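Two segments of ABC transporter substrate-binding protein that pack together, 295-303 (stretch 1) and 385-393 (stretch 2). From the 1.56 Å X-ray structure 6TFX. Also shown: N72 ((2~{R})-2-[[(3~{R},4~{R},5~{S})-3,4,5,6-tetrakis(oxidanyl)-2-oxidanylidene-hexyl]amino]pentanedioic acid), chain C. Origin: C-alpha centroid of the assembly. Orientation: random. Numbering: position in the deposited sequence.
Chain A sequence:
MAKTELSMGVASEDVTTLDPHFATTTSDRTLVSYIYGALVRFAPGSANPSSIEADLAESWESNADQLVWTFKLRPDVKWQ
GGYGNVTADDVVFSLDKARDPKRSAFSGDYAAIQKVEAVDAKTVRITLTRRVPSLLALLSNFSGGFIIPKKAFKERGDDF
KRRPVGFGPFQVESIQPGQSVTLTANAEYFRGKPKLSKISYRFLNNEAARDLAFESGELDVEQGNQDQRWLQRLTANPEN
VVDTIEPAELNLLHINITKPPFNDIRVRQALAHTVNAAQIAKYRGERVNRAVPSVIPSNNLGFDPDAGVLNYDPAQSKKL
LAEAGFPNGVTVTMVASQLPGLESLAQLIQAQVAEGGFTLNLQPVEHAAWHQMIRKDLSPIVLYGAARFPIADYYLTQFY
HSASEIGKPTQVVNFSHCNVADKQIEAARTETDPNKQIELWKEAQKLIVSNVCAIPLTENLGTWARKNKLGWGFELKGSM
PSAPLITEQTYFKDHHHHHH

Stretch 1, residues 295-303: VIPSNNLGF
Stretch 2, residues 385-393: GAARFPIAD

A segment without helix or strand can be joined to a largely loop-like one by a very short piece of sheet-like pairing if side chains and waters finish the seam, and residues 295-303 and 385-393 of this substrate-binding protein illustrate the principle. The register matches N300 with P390 (CA to CA 4.3 Å), L301 with I391 (4.7 Å) and G302 with A392 (5.4 Å), so both chains advance in the same direction. A single bridge pairs L301 (phi/psi -65/128) with I391 (-131/128): L301 N donates to P390 O at 3.0 Å, almost linearly, and A392 N donates to L301 O at 2.8 Å. A type II turn from N300 to F303, closed by F303 N to N300 O at 3.0 Å, overlaps the bridge, and A392 has phi/psi -50/-32. G302, at 97/-2, suits the turn: a CB would jam against the preceding carbonyl and lie 3.1 Å from A392 CB.

Polar side chains and water extend the seam. In buried N300 (chi1 -94°, chi2 -86°) CA-to-CB points sideways, but the amide end comes nearer the second stretch. Its ND2 bonds to P297 O within its own segment (3.0 Å) and to water 3 (3.0 Å), which also accepts from R388 N (3.0 Å). Water 2 bridges N300 OD1 and F389 O, both at 2.7 Å. Water 1 links N299 OD1 (3.3 Å) to R388 O (2.7 Å).

Apolar packing is light. I296 (chi1 p, chi2 t) brings CD1 within 3.5 Å of A392 CB, a small methyl; L301 CB lies 4.5 Å from I391 CG1. Proline ring carbons meet backbone carbonyls: P297 CG (C-gamma exo) is 4.0 Å from A386 O, P390 CB (C-gamma endo) 3.4 Å from N299 O. In all, 394 Å² is buried. R388 leaves sideways, its NH1 and NH2 donating to ligand OE1 (3.0 Å) and OE2 (2.8 Å), respectively.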

# COMPACT_ATOMS: atom_id res chain seq x y z
N VAL A 295 -3.46 16.18 1.15
CA VAL A 295 -3.52 15.04 2.04
C VAL A 295 -3.76 13.70 1.34
O VAL A 295 -4.05 12.70 1.99
CB VAL A 295 -4.57 15.30 3.15
CG1 VAL A 295 -4.10 16.42 4.09
CG2 VAL A 295 -5.95 15.61 2.55
N ILE A 296 -3.61 13.68 0.01
CA ILE A 296 -3.66 12.49 -0.81
C ILE A 296 -2.46 12.54 -1.76
O ILE A 296 -1.96 13.63 -2.05
CB ILE A 296 -5.00 12.30 -1.55
CG1 ILE A 296 -5.14 13.26 -2.76
CG2 ILE A 296 -6.20 12.39 -0.58
CD1 ILE A 296 -6.44 13.02 -3.54
N PRO A 297 -1.98 11.38 -2.26
CA PRO A 297 -0.79 11.41 -3.15
C PRO A 297 -1.03 12.23 -4.42
O PRO A 297 -2.16 12.30 -4.91
CB PRO A 297 -0.55 9.93 -3.46
CG PRO A 297 -1.13 9.19 -2.25
CD PRO A 297 -2.41 10.00 -1.97
N SER A 298 0.04 12.84 -4.95
CA SER A 298 -0.10 13.76 -6.10
C SER A 298 -0.66 13.06 -7.34
O SER A 298 -1.30 13.71 -8.17
CB SER A 298 1.22 14.46 -6.41
OG SER A 298 2.17 13.50 -6.85
N ASN A 299 -0.39 11.75 -7.46
CA ASN A 299 -0.86 10.96 -8.59
C ASN A 299 -2.23 10.41 -8.17
O ASN A 299 -2.34 9.26 -7.73
CB ASN A 299 0.17 9.85 -8.87
CG ASN A 299 -0.34 8.56 -9.48
OD1 ASN A 299 -0.24 7.48 -8.88
ND2 ASN A 299 -0.88 8.66 -10.68
N ASN A 300 -3.21 11.29 -8.14
CA ASN A 300 -4.60 10.96 -7.93
C ASN A 300 -5.45 11.82 -8.83
O ASN A 300 -5.32 13.05 -8.79
CB ASN A 300 -5.06 11.22 -6.51
CG ASN A 300 -4.96 10.01 -5.64
OD1 ASN A 300 -5.87 9.20 -5.59
ND2 ASN A 300 -3.87 9.88 -4.93
N LEU A 301 -6.42 11.19 -9.49
CA LEU A 301 -7.45 11.97 -10.18
C LEU A 301 -8.18 12.67 -9.01
O LEU A 301 -8.56 12.00 -8.03
CB LEU A 301 -8.44 11.02 -10.90
CG LEU A 301 -9.74 11.66 -11.39
CD1 LEU A 301 -9.46 12.68 -12.45
CD2 LEU A 301 -10.70 10.60 -11.96
N GLY A 302 -8.33 14.00 -9.10
CA GLY A 302 -8.96 14.79 -8.05
C GLY A 302 -7.98 15.45 -7.08
O GLY A 302 -8.40 16.20 -6.19
N PHE A 303 -6.68 15.20 -7.24
CA PHE A 303 -5.65 15.82 -6.39
C PHE A 303 -5.78 17.34 -6.42
O PHE A 303 -5.97 17.92 -7.50
CB PHE A 303 -4.26 15.40 -6.89
CG PHE A 303 -3.13 16.04 -6.12
CD1 PHE A 303 -2.88 15.67 -4.79
CD2 PHE A 303 -2.34 17.02 -6.70
CE1 PHE A 303 -1.85 16.27 -4.06
CE2 PHE A 303 -1.30 17.62 -5.96
CZ PHE A 303 -1.07 17.24 -4.65
N GLY A 385 2.56 5.87 5.90
CA GLY A 385 2.93 6.17 4.52
C GLY A 385 2.32 5.14 3.60
O GLY A 385 2.55 3.94 3.78
N ALA A 386 1.53 5.58 2.62
CA ALA A 386 0.88 4.61 1.72
C ALA A 386 0.41 5.29 0.46
O ALA A 386 0.28 6.52 0.41
CB ALA A 386 -0.33 4.00 2.41
N ALA A 387 0.11 4.46 -0.55
CA ALA A 387 -0.55 4.89 -1.78
C ALA A 387 -1.76 3.97 -1.98
O ALA A 387 -1.78 2.85 -1.46
CB ALA A 387 0.38 4.82 -2.99
N ARG A 388 -2.76 4.43 -2.77
CA ARG A 388 -3.91 3.59 -3.07
C ARG A 388 -4.17 3.75 -4.58
O ARG A 388 -3.42 4.47 -5.26
CB ARG A 388 -5.13 4.03 -2.24
CG ARG A 388 -5.01 3.70 -0.73
CD ARG A 388 -4.98 2.18 -0.52
NE ARG A 388 -4.97 1.76 0.89
CZ ARG A 388 -3.88 1.36 1.54
NH1 ARG A 388 -2.69 1.46 0.97
NH2 ARG A 388 -3.98 0.91 2.79
N PHE A 389 -5.23 3.10 -5.12
CA PHE A 389 -5.53 3.30 -6.56
C PHE A 389 -5.61 4.81 -6.83
O PHE A 389 -6.12 5.55 -5.98
CB PHE A 389 -6.85 2.63 -6.97
CG PHE A 389 -6.87 1.13 -6.84
CD1 PHE A 389 -5.83 0.36 -7.35
CD2 PHE A 389 -7.94 0.49 -6.23
CE1 PHE A 389 -5.86 -1.04 -7.23
CE2 PHE A 389 -7.96 -0.91 -6.11
CZ PHE A 389 -6.92 -1.66 -6.62
N PRO A 390 -5.17 5.27 -8.03
CA PRO A 390 -5.05 6.72 -8.27
C PRO A 390 -6.33 7.48 -8.62
O PRO A 390 -6.37 8.24 -9.61
CB PRO A 390 -4.04 6.80 -9.42
CG PRO A 390 -4.24 5.50 -10.18
CD PRO A 390 -4.50 4.48 -9.08
N ILE A 391 -7.35 7.31 -7.77
CA ILE A 391 -8.60 8.07 -7.84
C ILE A 391 -8.80 8.54 -6.40
O ILE A 391 -8.70 7.73 -5.49
CB ILE A 391 -9.77 7.22 -8.35
CG1 ILE A 391 -9.54 6.80 -9.83
CG2 ILE A 391 -11.08 8.00 -8.20
CD1 ILE A 391 -10.57 5.84 -10.37
N ALA A 392 -9.03 9.86 -6.21
CA ALA A 392 -9.11 10.43 -4.85
C ALA A 392 -10.05 9.70 -3.91
O ALA A 392 -9.79 9.67 -2.69
CB ALA A 392 -9.47 11.90 -4.91
N ASP A 393 -11.14 9.11 -4.44
CA ASP A 393 -12.11 8.40 -3.59
C ASP A 393 -11.45 7.36 -2.69
O ASP A 393 -11.89 7.18 -1.55
CB ASP A 393 -13.18 7.68 -4.45
CG ASP A 393 -14.14 6.89 -3.56
OD1 ASP A 393 -14.74 7.50 -2.65
OD2 ASP A 393 -14.27 5.66 -3.77
OAB N72 C . 10.28 7.02 4.52
CAF N72 C . 8.88 6.69 4.46
CAG N72 C . 8.51 5.18 4.59
OAC N72 C . 9.59 4.32 4.40
CAH N72 C . 7.18 4.87 3.88
OAM N72 C . 6.61 5.75 2.99
CAI N72 C . 6.68 3.69 3.08
OAD N72 C . 7.74 3.07 2.39
CAJ N72 C . 5.74 2.82 3.87
OAE N72 C . 5.12 3.34 4.83
CAK N72 C . 5.60 1.31 3.54
N N72 C . 4.31 1.01 2.97
CA N72 C . 3.37 0.18 3.64
C N72 C . 3.61 -0.16 5.08
O N72 C . 3.23 0.39 6.19
CB N72 C . 1.95 0.62 3.28
CG N72 C . 0.79 0.28 4.22
CD N72 C . -0.55 0.14 3.51
OE1 N72 C . -0.63 -0.26 2.30
OE2 N72 C . -1.60 0.41 4.14
OXT N72 C . 4.26 -1.22 5.00
O HOH W 1 -1.37 5.01 -7.00
O HOH W 2 -6.11 7.17 -3.80
O HOH W 3 -3.12 7.18 -3.83